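Local coordinates for methionine-R-sulfoxide reductase (Neisseria meningitidis, PDB 3MMH), which reduces free methionine-R-sulfoxide back to methionine, using a GAF-type fold to hold the substrate beside redox-active cysteines, at residues S113-V118 and A139-T144; L4-S9 and A40-E45; D28-V33 and E157-A162. One frame throughout, in Å; residues are numbered along the deposited sequence. Where two conformers were deposited one is given.

Contact 1. Residues S113-V118 and A139-T144. With SME (methionine sulfoxide), chain C.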
ATOM      1  N   SER A 113     -12.040   8.744 -11.226  1.00 17.25           N
ATOM      2  CA  SER A 113     -11.014   9.778 -11.260  0.50 17.85           C
ATOM      3  C   SER A 113     -11.233  10.754 -12.427  1.00 16.27           C
ATOM      4  O   SER A 113     -11.588  10.377 -13.551  1.00 19.73           O
ATOM      5  CB  SER A 113      -9.625   9.167 -11.254  0.50 18.59           C
ATOM      6  OG  SER A 113      -9.550   8.294 -12.331  0.50 21.51           O
ATOM      7  N   ARG A 114     -11.011  12.020 -12.124  1.00 15.42           N
ATOM      8  CA  ARG A 114     -11.137  13.148 -13.034  1.00 15.47           C
ATOM      9  C   ARG A 114      -9.867  13.931 -13.333  1.00 14.58           C
ATOM     10  O   ARG A 114      -9.792  14.595 -14.385  1.00 16.21           O
ATOM     11  CB  ARG A 114     -12.259  14.093 -12.593  1.00 17.05           C
ATOM     12  CG  ARG A 114     -13.652  13.371 -12.495  1.00 21.79           C
ATOM     13  CD  ARG A 114     -14.831  14.284 -12.398  1.00 26.35           C
ATOM     14  NE  ARG A 114     -15.001  14.948 -13.703  1.00 29.00           N
ATOM     15  CZ  ARG A 114     -15.877  15.939 -13.898  0.60 28.10           C
ATOM     16  NH1 ARG A 114     -16.582  16.404 -12.884  0.60 28.96           N
ATOM     17  NH2 ARG A 114     -15.961  16.465 -15.089  0.60 28.89           N
ATOM     18  N   SER A 115      -8.879  13.883 -12.469  1.00 13.18           N
ATOM     19  CA  SER A 115      -7.626  14.559 -12.727  1.00 12.66           C
ATOM     20  C   SER A 115      -6.492  13.742 -12.138  1.00 11.03           C
ATOM     21  O   SER A 115      -6.755  12.862 -11.306  1.00 11.81           O
ATOM     22  CB  SER A 115      -7.626  15.993 -12.195  1.00 13.08           C
ATOM     23  OG  SER A 115      -7.738  16.076 -10.787  1.00 14.02           O
ATOM     24  N   GLU A 116      -5.269  13.935 -12.575  1.00 10.83           N
ATOM     25  CA  GLU A 116      -4.150  13.070 -12.239  1.00 10.54           C
ATOM     26  C   GLU A 116      -2.827  13.807 -12.378  1.00 10.59           C
ATOM     27  O   GLU A 116      -2.690  14.754 -13.191  1.00 12.19           O
ATOM     28  CB  GLU A 116      -4.180  11.881 -13.208  1.00 11.27           C
ATOM     29  CG  GLU A 116      -3.138  10.810 -13.055  1.00 11.60           C
ATOM     30  CD  GLU A 116      -3.359   9.581 -13.836  1.00 11.55           C
ATOM     31  OE1 GLU A 116      -4.201   9.513 -14.709  1.00 14.87           O
ATOM     32  OE2 GLU A 116      -2.595   8.571 -13.656  1.00 13.80           O
ATOM     33  N   ILE A 117      -1.833  13.327 -11.677  1.00  9.70           N
ATOM     34  CA  ILE A 117      -0.422  13.730 -11.897  1.00  9.84           C
ATOM     35  C   ILE A 117       0.456  12.477 -11.781  1.00  8.81           C
ATOM     36  O   ILE A 117       0.192  11.638 -10.917  1.00  9.45           O
ATOM     37  CB  ILE A 117       0.048  14.775 -10.892  1.00  9.95           C
ATOM     38  CG1 ILE A 117       1.447  15.274 -11.228  1.00 10.72           C
ATOM     39  CG2 ILE A 117      -0.090  14.326  -9.460  1.00 11.40           C
ATOM     40  CD1 ILE A 117       1.878  16.545 -10.438  1.00 13.13           C
ATOM     41  N   VAL A 118       1.420  12.360 -12.661  1.00  9.08           N
ATOM     42  CA  VAL A 118       2.411  11.309 -12.627  1.00  9.01           C
ATOM     43  C   VAL A 118       3.799  11.905 -12.599  1.00  9.24           C
ATOM     44  O   VAL A 118       4.122  12.696 -13.487  1.00 10.82           O
ATOM     45  CB  VAL A 118       2.257  10.330 -13.791  1.00  9.68           C
ATOM     46  CG1 VAL A 118       3.332   9.230 -13.702  1.00 11.54           C
ATOM     47  CG2 VAL A 118       0.834   9.742 -13.814  1.00 12.28           C
ATOM     48  N   ALA A 139      -8.910  19.267 -12.113  1.00 17.12           N
ATOM     49  CA  ALA A 139      -7.802  20.206 -11.866  1.00 17.97           C
ATOM     50  C   ALA A 139      -7.394  20.207 -10.418  1.00 17.34           C
ATOM     51  O   ALA A 139      -6.982  21.264  -9.903  1.00 20.89           O
ATOM     52  CB  ALA A 139      -8.235  21.714 -12.275  1.00 21.17           C
ATOM     53  N   GLN A 140      -7.289  19.034  -9.789  1.00 15.01           N
ATOM     54  CA  GLN A 140      -6.799  18.993  -8.425  1.00 14.09           C
ATOM     55  C   GLN A 140      -5.286  19.197  -8.376  1.00 13.10           C
ATOM     56  O   GLN A 140      -4.758  19.563  -7.322  1.00 13.30           O
ATOM     57  CB  GLN A 140      -7.206  17.672  -7.770  1.00 13.54           C
ATOM     58  CG  GLN A 140      -7.012  17.747  -6.260  1.00 15.47           C
ATOM     59  CD  GLN A 140      -7.906  18.778  -5.584  1.00 18.28           C
ATOM     60  OE1 GLN A 140      -9.055  18.930  -6.007  1.00 20.01           O
ATOM     61  NE2 GLN A 140      -7.398  19.519  -4.590  1.00 17.13           N
ATOM     62  N   PHE A 141      -4.596  18.913  -9.460  1.00 11.95           N
ATOM     63  CA  PHE A 141      -3.153  18.929  -9.496  1.00 11.05           C
ATOM     64  C   PHE A 141      -2.649  20.027 -10.433  1.00 11.87           C
ATOM     65  O   PHE A 141      -3.168  20.203 -11.538  1.00 13.46           O
ATOM     66  CB  PHE A 141      -2.548  17.586  -9.937  1.00 10.92           C
ATOM     67  CG  PHE A 141      -3.108  16.441  -9.137  1.00 10.53           C
ATOM     68  CD1 PHE A 141      -2.632  16.185  -7.878  1.00 10.04           C
ATOM     69  CD2 PHE A 141      -4.139  15.651  -9.627  1.00 10.76           C
ATOM     70  CE1 PHE A 141      -3.181  15.136  -7.149  1.00 10.91           C
ATOM     71  CE2 PHE A 141      -4.671  14.635  -8.879  1.00 11.35           C
ATOM     72  CZ  PHE A 141      -4.183  14.359  -7.632  1.00 10.63           C
ATOM     73  N   ASP A 142      -1.693  20.802  -9.942  1.00 11.70           N
ATOM     74  CA  ASP A 142      -1.184  21.913 -10.674  1.00 12.12           C
ATOM     75  C   ASP A 142       0.336  22.041 -10.475  1.00 12.08           C
ATOM     76  O   ASP A 142       1.013  21.078 -10.095  1.00 12.48           O
ATOM     77  CB  ASP A 142      -1.969  23.184 -10.287  1.00 12.86           C
ATOM     78  CG  ASP A 142      -1.727  23.642  -8.896  1.00 14.36           C
ATOM     79  OD1 ASP A 142      -0.819  23.144  -8.225  1.00 14.16           O
ATOM     80  OD2 ASP A 142      -2.454  24.537  -8.421  1.00 18.67           O
ATOM     81  N   GLU A 143       0.872  23.229 -10.785  1.00 12.83           N
ATOM     82  CA  GLU A 143       2.301  23.419 -10.727  1.00 14.23           C
ATOM     83  C   GLU A 143       2.893  23.215  -9.313  1.00 12.13           C
ATOM     84  O   GLU A 143       4.048  22.843  -9.172  1.00 12.71           O
ATOM     85  CB  GLU A 143       2.728  24.780 -11.326  1.00 14.75           C
ATOM     86  CG  GLU A 143       2.426  25.980 -10.497  1.00 18.79           C
ATOM     87  CD  GLU A 143       1.013  26.503 -10.648  1.00 18.03           C
ATOM     88  OE1 GLU A 143       0.192  25.857 -11.329  1.00 18.65           O
ATOM     89  OE2 GLU A 143       0.738  27.590  -9.997  1.00 20.69           O
ATOM     90  N   THR A 144       2.101  23.489  -8.303  1.00 12.38           N
ATOM     91  CA  THR A 144       2.558  23.257  -6.925  1.00 11.92           C
ATOM     92  C   THR A 144       2.803  21.775  -6.706  1.00 11.69           C
ATOM     93  O   THR A 144       3.817  21.357  -6.157  1.00 11.49           O
ATOM     94  CB  THR A 144       1.545  23.807  -5.913  1.00 13.04           C
ATOM     95  OG1 THR A 144       1.442  25.230  -6.099  1.00 16.76           O
ATOM     96  CG2 THR A 144       1.887  23.541  -4.503  1.00 13.28           C
TER
HETATM   97  N   SME C 168      -4.625   6.667 -14.800  1.00 13.70           N
HETATM   98  CA  SME C 168      -3.347   5.932 -14.948  1.00 13.31           C
HETATM   99  CB  SME C 168      -3.452   4.451 -14.527  1.00 14.55           C
HETATM  100  CG  SME C 168      -3.253   4.170 -13.028  1.00 14.03           C
HETATM  101  S   SME C 168      -4.681   4.507 -12.079  1.00 20.21           S
HETATM  102  OE  SME C 168      -5.461   5.707 -12.317  1.00 26.51           O
HETATM  103  CE  SME C 168      -4.068   4.178 -10.480  1.00 14.89           C
HETATM  104  C   SME C 168      -2.813   6.088 -16.345  1.00 13.49           C
HETATM  105  O   SME C 168      -1.698   5.606 -16.590  1.00 13.58           O
HETATM  106  OXT SME C 168      -3.506   6.740 -17.217  1.00 14.17           O
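I117 and F141 make the apolar half of this contact, with S115 and Q140 supplying its polar half. The F141 ring lies against strand 115-123 and is touched from several directions. I117 CG2 sits over one face, 3.9 Å from the ring centroid, as a CH-pi contact displaced toward the CD1 rim. CB of its own neighbour Q140 lies above the opposite face, and S115 O comes to the ring edge at CE2, 3.7 Å away. F141 CG is anti to its carbonyl carbon, beside the backbone N (chi1 -51°); W49 meets the ring from outside the two segments.

The one hydrogen bond across the contact runs from the backbone of Q140 to the side chain of S115: Q140 N donates to S115 OG at 3.2 Å, with an N-H...O angle of 162°. The same hydroxyl is also bonded to H137 O, which links strand 115-123 to two points of the loop leading into helix 143-165. At the start of that helix D142 is the N-cap, its OD1 accepting from T144 N at 2.9 Å and also pairing with K11.

On the other side of the strand, E116 extends to methionine sulfoxide. The substrate N donates to OE1 at 2.9 Å and, weakly, to OE2 at 3.0 Å, so both carboxylate oxygens hold the amino end. D132 and D134 bring carboxylates close to OE2. A classic beta bulge pairs R114 and S115 with S135 just before E116, the residue of this segment in the methionine sulfoxide pocket of the GAF domain.

Contact 2. Residues L4-S9 and A40-E45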
ATOM      1  N   LEU A   4       3.085  12.200  12.771  0.70 20.57           N
ATOM      2  CA  LEU A   4       2.990  13.253  11.819  0.70 18.47           C
ATOM      3  C   LEU A   4       2.172  14.398  12.280  0.70 17.84           C
ATOM      4  O   LEU A   4       1.209  14.230  13.024  0.70 21.17           O
ATOM      5  CB  LEU A   4       2.340  12.726  10.596  0.70 19.30           C
ATOM      6  CG  LEU A   4       2.904  11.531   9.930  0.70 19.60           C
ATOM      7  CD1 LEU A   4       1.883  10.777   9.038  0.70 24.23           C
ATOM      8  CD2 LEU A   4       4.115  11.942   9.137  0.70 23.34           C
ATOM      9  N   HIS A   5       2.545  15.596  11.841  1.00 17.86           N
ATOM     10  CA  HIS A   5       1.717  16.778  12.049  1.00 20.76           C
ATOM     11  C   HIS A   5       1.315  17.411  10.721  1.00 19.86           C
ATOM     12  O   HIS A   5       2.169  17.806   9.927  1.00 23.98           O
ATOM     13  CB  HIS A   5       2.450  17.800  12.920  1.00 23.82           C
ATOM     14  CG  HIS A   5       3.751  18.264  12.340  0.70 20.38           C
ATOM     15  ND1 HIS A   5       3.828  19.258  11.387  0.70 21.77           N
ATOM     16  CD2 HIS A   5       5.025  17.872  12.580  0.70 24.83           C
ATOM     17  CE1 HIS A   5       5.094  19.457  11.065  0.70 22.81           C
ATOM     18  NE2 HIS A   5       5.840  18.629  11.773  0.70 22.94           N
ATOM     19  N   PHE A   6       0.011  17.504  10.487  1.00 20.26           N
ATOM     20  CA  PHE A   6      -0.523  18.394   9.463  1.00 19.96           C
ATOM     21  C   PHE A   6      -1.395  19.484  10.079  1.00 20.61           C
ATOM     22  O   PHE A   6      -2.500  19.214  10.552  1.00 21.96           O
ATOM     23  CB  PHE A   6      -1.324  17.602   8.428  1.00 20.63           C
ATOM     24  CG  PHE A   6      -0.906  16.164   8.309  1.00 17.79           C
ATOM     25  CD1 PHE A   6      -0.071  15.754   7.283  1.00 19.22           C
ATOM     26  CD2 PHE A   6      -1.348  15.223   9.224  1.00 21.24           C
ATOM     27  CE1 PHE A   6       0.315  14.432   7.172  1.00 21.27           C
ATOM     28  CE2 PHE A   6      -0.965  13.899   9.117  1.00 20.92           C
ATOM     29  CZ  PHE A   6      -0.132  13.504   8.089  1.00 18.79           C
ATOM     30  N   SER A   7      -0.891  20.714  10.071  1.00 18.53           N
ATOM     31  CA  SER A   7      -1.711  21.878  10.381  1.00 19.89           C
ATOM     32  C   SER A   7      -2.173  22.567   9.101  1.00 17.59           C
ATOM     33  O   SER A   7      -3.345  22.914   8.959  1.00 20.73           O
ATOM     34  CB  SER A   7      -0.926  22.865  11.248  1.00 24.98           C
ATOM     35  OG  SER A   7       0.299  23.222  10.631  1.00 30.90           O
ATOM     36  N   ALA A   8      -1.243  22.762   8.171  1.00 14.54           N
ATOM     37  CA  ALA A   8      -1.419  23.741   7.106  1.00 14.12           C
ATOM     38  C   ALA A   8      -2.754  23.532   6.399  1.00 15.30           C
ATOM     39  O   ALA A   8      -3.203  22.399   6.223  1.00 17.78           O
ATOM     40  CB  ALA A   8      -0.274  23.644   6.108  1.00 15.66           C
ATOM     41  N   SER A   9      -3.384  24.631   5.997  1.00 15.30           N
ATOM     42  CA  SER A   9      -4.641  24.578   5.282  1.00 16.24           C
ATOM     43  C   SER A   9      -4.562  24.948   3.818  1.00 14.00           C
ATOM     44  O   SER A   9      -5.545  24.858   3.111  1.00 15.33           O
ATOM     45  CB  SER A   9      -5.640  25.519   5.984  1.00 20.61           C
ATOM     46  OG  SER A   9      -5.120  26.871   5.993  1.00 27.03           O
ATOM     47  N   ALA A  40       3.068   6.630   0.551  1.00  8.05           N
ATOM     48  CA  ALA A  40       1.698   6.678   0.122  1.00  7.83           C
ATOM     49  C   ALA A  40       0.802   7.007   1.260  1.00  7.33           C
ATOM     50  O   ALA A  40      -0.187   7.768   1.161  1.00  8.26           O
ATOM     51  CB  ALA A  40       1.273   5.400  -0.594  1.00  8.93           C
ATOM     52  N   ALA A  41       1.032   6.391   2.433  1.00  7.73           N
ATOM     53  CA  ALA A  41       0.215   6.669   3.592  1.00  8.08           C
ATOM     54  C   ALA A  41       0.248   8.089   4.038  1.00  8.06           C
ATOM     55  O   ALA A  41      -0.785   8.667   4.455  1.00  8.68           O
ATOM     56  CB  ALA A  41       0.664   5.756   4.773  1.00  9.08           C
ATOM     57  N   VAL A  42       1.436   8.698   4.058  1.00  7.73           N
ATOM     58  CA  VAL A  42       1.560  10.107   4.469  1.00  8.33           C
ATOM     59  C   VAL A  42       0.817  11.031   3.486  1.00  8.19           C
ATOM     60  O   VAL A  42       0.056  11.916   3.900  1.00  8.48           O
ATOM     61  CB  VAL A  42       2.984  10.543   4.672  1.00  9.25           C
ATOM     62  CG1 VAL A  42       3.036  12.024   5.029  1.00 10.86           C
ATOM     63  CG2 VAL A  42       3.646   9.772   5.774  1.00 10.83           C
ATOM     64  N   LEU A  43       1.028  10.770   2.190  1.00  8.13           N
ATOM     65  CA  LEU A  43       0.341  11.604   1.204  1.00  8.40           C
ATOM     66  C   LEU A  43      -1.175  11.463   1.272  1.00  7.75           C
ATOM     67  O   LEU A  43      -1.914  12.441   1.187  1.00  8.46           O
ATOM     68  CB  LEU A  43       0.856  11.298  -0.181  1.00  8.96           C
ATOM     69  CG  LEU A  43       2.304  11.685  -0.482  1.00  9.10           C
ATOM     70  CD1 LEU A  43       2.717  11.090  -1.836  1.00 10.03           C
ATOM     71  CD2 LEU A  43       2.504  13.197  -0.450  1.00 10.42           C
ATOM     72  N   LYS A  44      -1.648  10.207   1.444  1.00  8.38           N
ATOM     73  CA  LYS A  44      -3.088   9.998   1.545  1.00  9.02           C
ATOM     74  C   LYS A  44      -3.678  10.699   2.731  1.00  9.10           C
ATOM     75  O   LYS A  44      -4.731  11.351   2.657  1.00 10.31           O
ATOM     76  CB  LYS A  44      -3.387   8.512   1.626  1.00  8.81           C
ATOM     77  CG  LYS A  44      -4.853   8.127   1.511  1.00 10.79           C
ATOM     78  CD  LYS A  44      -5.428   8.219   0.044  1.00 14.92           C
ATOM     79  CE  LYS A  44      -6.763   7.592  -0.160  1.00 15.88           C
ATOM     80  NZ  LYS A  44      -7.876   8.432   0.084  1.00 17.90           N
ATOM     81  N   GLU A  45      -3.030  10.609   3.897  1.00  9.53           N
ATOM     82  CA  GLU A  45      -3.525  11.228   5.128  1.00 10.82           C
ATOM     83  C   GLU A  45      -3.493  12.778   4.963  1.00  9.48           C
ATOM     84  O   GLU A  45      -4.445  13.469   5.339  1.00 11.51           O
ATOM     85  CB  GLU A  45      -2.735  10.796   6.380  1.00 11.73           C
ATOM     86  CG  GLU A  45      -3.295  11.363   7.596  1.00 15.91           C
ATOM     87  CD  GLU A  45      -2.766  10.877   8.912  1.00 17.28           C
ATOM     88  OE1 GLU A  45      -1.811  10.146   8.941  1.00 16.90           O
ATOM     89  OE2 GLU A  45      -3.325  11.255   9.970  1.00 24.87           O
TER
HETATM   90  O   HOH W   1      -1.724  12.712  12.180  1.00 36.51           O
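L4 and F6 of the N-terminal segment lean on V42 and E45 of helix 32-47, part of the helical layer packed on the sheet of the GAF fold. The buried part, around V42, is apolar. L4 CD1 meets V42 CG2 at 3.8 Å, with CD2 of the same leucine only slightly farther from that methyl. F6 reaches the other branch of the valine less closely, CE1 lying 4.2 Å from V42 CG1. V18 of helix 11-27 touches both F6 and V42, and L73 of the second subunit packs on L4 and V42, so the dimer partner helps enclose this side.

E45 forms the exposed part, although P72 of the second subunit touches it. Its CG is anti to the backbone N (chi1 -177°) and the chain continues extended, crossing F6 at about a right angle. It still meets F6 closely: E45 CD is 3.5 Å from F6 CE2, with the ring and carboxylate planes 49° apart. E45 also belongs, with A41, to a magnesium site. A water spans the outer margin, donating to E45 OE2 at 3.1 Å and only weakly to L4 O, while the other carboxylate oxygen, E45 OE1, lies 3.7 Å from the methyl carbon L4 CD1.

Contact 3. Residues D28-V33 and E157-A162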
ATOM      1  N   ASP A  28      14.798   6.291   7.905  0.50 16.82           N
ATOM      2  CA  ASP A  28      15.022   5.356   9.000  0.50 18.01           C
ATOM      3  C   ASP A  28      14.639   3.933   8.603  0.50 16.55           C
ATOM      4  O   ASP A  28      14.446   3.074   9.464  0.50 19.92           O
ATOM      5  CB  ASP A  28      14.221   5.782  10.231  0.50 19.72           C
ATOM      6  CG  ASP A  28      14.690   7.106  10.802  0.50 23.92           C
ATOM      7  OD1 ASP A  28      15.821   7.527  10.479  0.50 26.18           O
ATOM      8  OD2 ASP A  28      13.928   7.725  11.574  0.50 30.15           O
ATOM      9  N   GLU A  29      14.530   3.683   7.301  1.00 14.24           N
ATOM     10  CA  GLU A  29      14.269   2.311   6.789  1.00 13.58           C
ATOM     11  C   GLU A  29      14.963   2.177   5.456  1.00 13.41           C
ATOM     12  O   GLU A  29      15.073   3.159   4.714  1.00 12.92           O
ATOM     13  CB  GLU A  29      12.775   2.107   6.681  1.00 12.95           C
ATOM     14  CG  GLU A  29      12.309   0.794   6.075  1.00 12.11           C
ATOM     15  CD  GLU A  29      12.880  -0.426   6.788  1.00 13.95           C
ATOM     16  OE1 GLU A  29      12.617  -0.609   8.004  1.00 14.47           O
ATOM     17  OE2 GLU A  29      13.657  -1.178   6.145  1.00 14.54           O
ATOM     18  N   THR A  30      15.494   1.003   5.192  1.00 13.16           N
ATOM     19  CA  THR A  30      16.133   0.747   3.906  1.00 13.36           C
ATOM     20  C   THR A  30      15.245  -0.008   2.916  1.00 12.05           C
ATOM     21  O   THR A  30      15.509   0.018   1.717  1.00 12.78           O
ATOM     22  CB  THR A  30      17.463  -0.047   4.098  1.00 15.21           C
ATOM     23  OG1 THR A  30      17.174  -1.229   4.808  1.00 19.32           O
ATOM     24  CG2 THR A  30      18.436   0.816   4.858  1.00 18.63           C
ATOM     25  N   ASP A  31      14.255  -0.764   3.409  1.00 11.70           N
ATOM     26  CA  ASP A  31      13.407  -1.545   2.507  1.00 10.84           C
ATOM     27  C   ASP A  31      12.584  -0.587   1.620  1.00 10.68           C
ATOM     28  O   ASP A  31      11.821   0.244   2.109  1.00 10.45           O
ATOM     29  CB  ASP A  31      12.516  -2.466   3.309  1.00 10.08           C
ATOM     30  CG  ASP A  31      11.722  -3.420   2.420  1.00 11.97           C
ATOM     31  OD1 ASP A  31      12.247  -4.500   2.088  1.00 17.33           O
ATOM     32  OD2 ASP A  31      10.612  -3.057   1.981  1.00 12.45           O
ATOM     33  N   TRP A  32      12.737  -0.791   0.314  1.00 11.34           N
ATOM     34  CA  TRP A  32      12.117   0.112  -0.690  1.00 10.88           C
ATOM     35  C   TRP A  32      10.605   0.054  -0.617  1.00  9.51           C
ATOM     36  O   TRP A  32       9.938   1.084  -0.579  1.00  9.39           O
ATOM     37  CB  TRP A  32      12.686  -0.297  -2.075  1.00 11.20           C
ATOM     38  CG  TRP A  32      12.162   0.440  -3.261  1.00 11.57           C
ATOM     39  CD1 TRP A  32      11.746  -0.106  -4.406  1.00 11.51           C
ATOM     40  CD2 TRP A  32      12.155   1.885  -3.483  1.00 10.84           C
ATOM     41  NE1 TRP A  32      11.465   0.864  -5.360  1.00 12.09           N
ATOM     42  CE2 TRP A  32      11.709   2.077  -4.806  1.00 12.76           C
ATOM     43  CE3 TRP A  32      12.461   3.003  -2.691  1.00 12.67           C
ATOM     44  CZ2 TRP A  32      11.603   3.341  -5.405  1.00 11.90           C
ATOM     45  CZ3 TRP A  32      12.365   4.182  -3.247  1.00 11.59           C
ATOM     46  CH2 TRP A  32      11.935   4.376  -4.597  1.00 12.04           C
ATOM     47  N   VAL A  33      10.038  -1.155  -0.612  1.00  9.84           N
ATOM     48  CA  VAL A  33       8.594  -1.278  -0.577  1.00 10.00           C
ATOM     49  C   VAL A  33       7.991  -0.677   0.712  1.00  9.41           C
ATOM     50  O   VAL A  33       6.978   0.011   0.641  1.00  9.19           O
ATOM     51  CB  VAL A  33       8.159  -2.770  -0.761  1.00 10.95           C
ATOM     52  CG1 VAL A  33       6.719  -2.999  -0.429  1.00 12.02           C
ATOM     53  CG2 VAL A  33       8.461  -3.175  -2.236  1.00 13.38           C
ATOM     54  N   GLU A 157      14.296   8.604  -4.720  1.00 11.45           N
ATOM     55  CA  GLU A 157      15.386   8.068  -5.482  1.00 12.59           C
ATOM     56  C   GLU A 157      16.582   7.741  -4.602  1.00 11.81           C
ATOM     57  O   GLU A 157      17.287   6.724  -4.773  1.00 13.07           O
ATOM     58  CB  GLU A 157      15.783   9.012  -6.639  1.00 12.40           C
ATOM     59  CG  GLU A 157      14.772   9.083  -7.753  0.90 12.59           C
ATOM     60  CD  GLU A 157      14.959  10.286  -8.681  0.90 14.91           C
ATOM     61  OE1 GLU A 157      15.795  11.183  -8.404  0.90 17.80           O
ATOM     62  OE2 GLU A 157      14.227  10.312  -9.663  0.90 16.33           O
ATOM     63  N   LYS A 158      16.897   8.646  -3.684  1.00 12.10           N
ATOM     64  CA  LYS A 158      18.021   8.415  -2.758  1.00 12.71           C
ATOM     65  C   LYS A 158      17.773   7.200  -1.886  1.00 11.86           C
ATOM     66  O   LYS A 158      18.699   6.461  -1.570  1.00 13.68           O
ATOM     67  CB  LYS A 158      18.366   9.648  -1.932  1.00 14.00           C
ATOM     68  CG  LYS A 158      18.836  10.794  -2.908  1.00 16.68           C
ATOM     69  CD  LYS A 158      19.073  12.072  -2.198  1.00 22.67           C
ATOM     70  CE  LYS A 158      19.451  13.130  -3.226  1.00 24.40           C
ATOM     71  NZ  LYS A 158      18.207  13.441  -4.041  1.00 31.96           N
ATOM     72  N   ARG A 159      16.533   6.987  -1.470  1.00 11.32           N
ATOM     73  CA  ARG A 159      16.206   5.771  -0.697  1.00 11.49           C
ATOM     74  C   ARG A 159      16.293   4.517  -1.528  1.00 11.05           C
ATOM     75  O   ARG A 159      16.664   3.457  -1.006  1.00 11.71           O
ATOM     76  CB  ARG A 159      14.821   5.873  -0.013  1.00 12.02           C
ATOM     77  CG  ARG A 159      14.707   7.062   0.929  1.00 12.93           C
ATOM     78  CD  ARG A 159      15.864   7.267   1.856  1.00 15.31           C
ATOM     79  NE  ARG A 159      16.115   6.112   2.722  1.00 13.71           N
ATOM     80  CZ  ARG A 159      17.288   5.804   3.204  1.00 13.24           C
ATOM     81  NH1 ARG A 159      18.372   6.471   2.824  1.00 16.05           N
ATOM     82  NH2 ARG A 159      17.372   4.739   4.032  1.00 15.62           N
ATOM     83  N   PHE A 160      15.974   4.588  -2.818  1.00 11.09           N
ATOM     84  CA  PHE A 160      16.123   3.429  -3.715  1.00 11.89           C
ATOM     85  C   PHE A 160      17.582   3.035  -3.750  1.00 12.27           C
ATOM     86  O   PHE A 160      17.988   1.884  -3.617  1.00 13.44           O
ATOM     87  CB  PHE A 160      15.561   3.694  -5.103  1.00 12.03           C
ATOM     88  CG  PHE A 160      15.788   2.568  -6.036  1.00 12.22           C
ATOM     89  CD1 PHE A 160      15.051   1.422  -5.969  1.00 14.44           C
ATOM     90  CD2 PHE A 160      16.820   2.630  -6.947  1.00 14.77           C
ATOM     91  CE1 PHE A 160      15.306   0.383  -6.803  1.00 18.25           C
ATOM     92  CE2 PHE A 160      17.061   1.524  -7.847  1.00 16.62           C
ATOM     93  CZ  PHE A 160      16.262   0.442  -7.730  1.00 19.22           C
ATOM     94  N   GLU A 161      18.463   4.008  -3.992  1.00 13.61           N
ATOM     95  CA  GLU A 161      19.867   3.701  -3.992  1.00 15.02           C
ATOM     96  C   GLU A 161      20.365   3.154  -2.646  1.00 15.42           C
ATOM     97  O   GLU A 161      21.165   2.225  -2.590  1.00 15.90           O
ATOM     98  CB  GLU A 161      20.628   4.947  -4.397  1.00 16.22           C
ATOM     99  CG  GLU A 161      20.374   5.520  -5.793  1.00 22.44           C
ATOM    100  CD  GLU A 161      20.577   4.500  -6.873  0.50 25.10           C
ATOM    101  OE1 GLU A 161      21.295   3.459  -6.676  0.50 26.42           O
ATOM    102  OE2 GLU A 161      19.995   4.758  -7.923  0.50 24.25           O
ATOM    103  N   ALA A 162      19.867   3.696  -1.554  1.00 15.25           N
ATOM    104  CA  ALA A 162      20.255   3.182  -0.218  1.00 14.37           C
ATOM    105  C   ALA A 162      19.793   1.782  -0.022  1.00 13.70           C
ATOM    106  O   ALA A 162      20.513   0.973   0.547  1.00 15.03           O
ATOM    107  CB  ALA A 162      19.666   4.065   0.896  1.00 16.72           C
TER
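W32, R159 and F160 carry most of this contact, where the start of helix 32-47 meets the C-terminal helix 143-165. W32 has the largest share. One face of its indole is covered by F160, which touches it at two places: CB sits over the six-membered ring, 3.7 Å from the centroid and 12° off the normal, while the phenyl edge points at the five-membered ring. In that edge-to-face pair the centroids are 5.0 Å apart and the planes meet at 66°; the closest atoms are F160 CD1 and W32 CE2, at 3.6 Å. I128 of the sheet touches both aromatic side chains.

R159, the residue before F160, works through its guanidinium. NH2 donates to E29 O at 2.9 Å, almost straight at 177°, with the oxygen lying in the guanidinium plane but the donor standing above the carbonyl plane. The side chain bends at chi2 and chi3 on its way there, and T30 CG2 lies 4.1 Å from NH2. E29 O accepts from N35 ND2 as well, while R159 NE makes a weak bond to V26 O.

The E29 carboxylate turns elsewhere: OE2 takes D31 N at 2.8 Å through its anti lone pair, and OE1 meets R77 and T76 of the second subunit. D31 in turn N-caps helix 32-47 through A34 N. T30, N35 and R159 are grouped round a magnesium ion seen in the crystal, where the loop and N-cap opening helix 32-47 pack on the C-terminal helix of the GAF domain, beside the dimer interface.

Of the three, contact 1 is the one that contributes a residue, E116, to the substrate pocket. Contacts 2 and 3 lie in the helical layer and both touch the second subunit. Contact 2 is about 17 Å from contact 1 and 20 Å from contact 3, centre to centre, with nearest atoms about 9 and 8 Å apart. Contacts 1 and 3 are farthest apart, with centres about 26 Å and nearest atoms about 11 Å apart, on opposite sides of the chain's centre. Yet both use helix 143-165: contact 1 through the loop that leads into it, contact 3 near its end. Helix 32-47 joins the other pair, its first turn serving contact 3 and residues 40-45 contact 2.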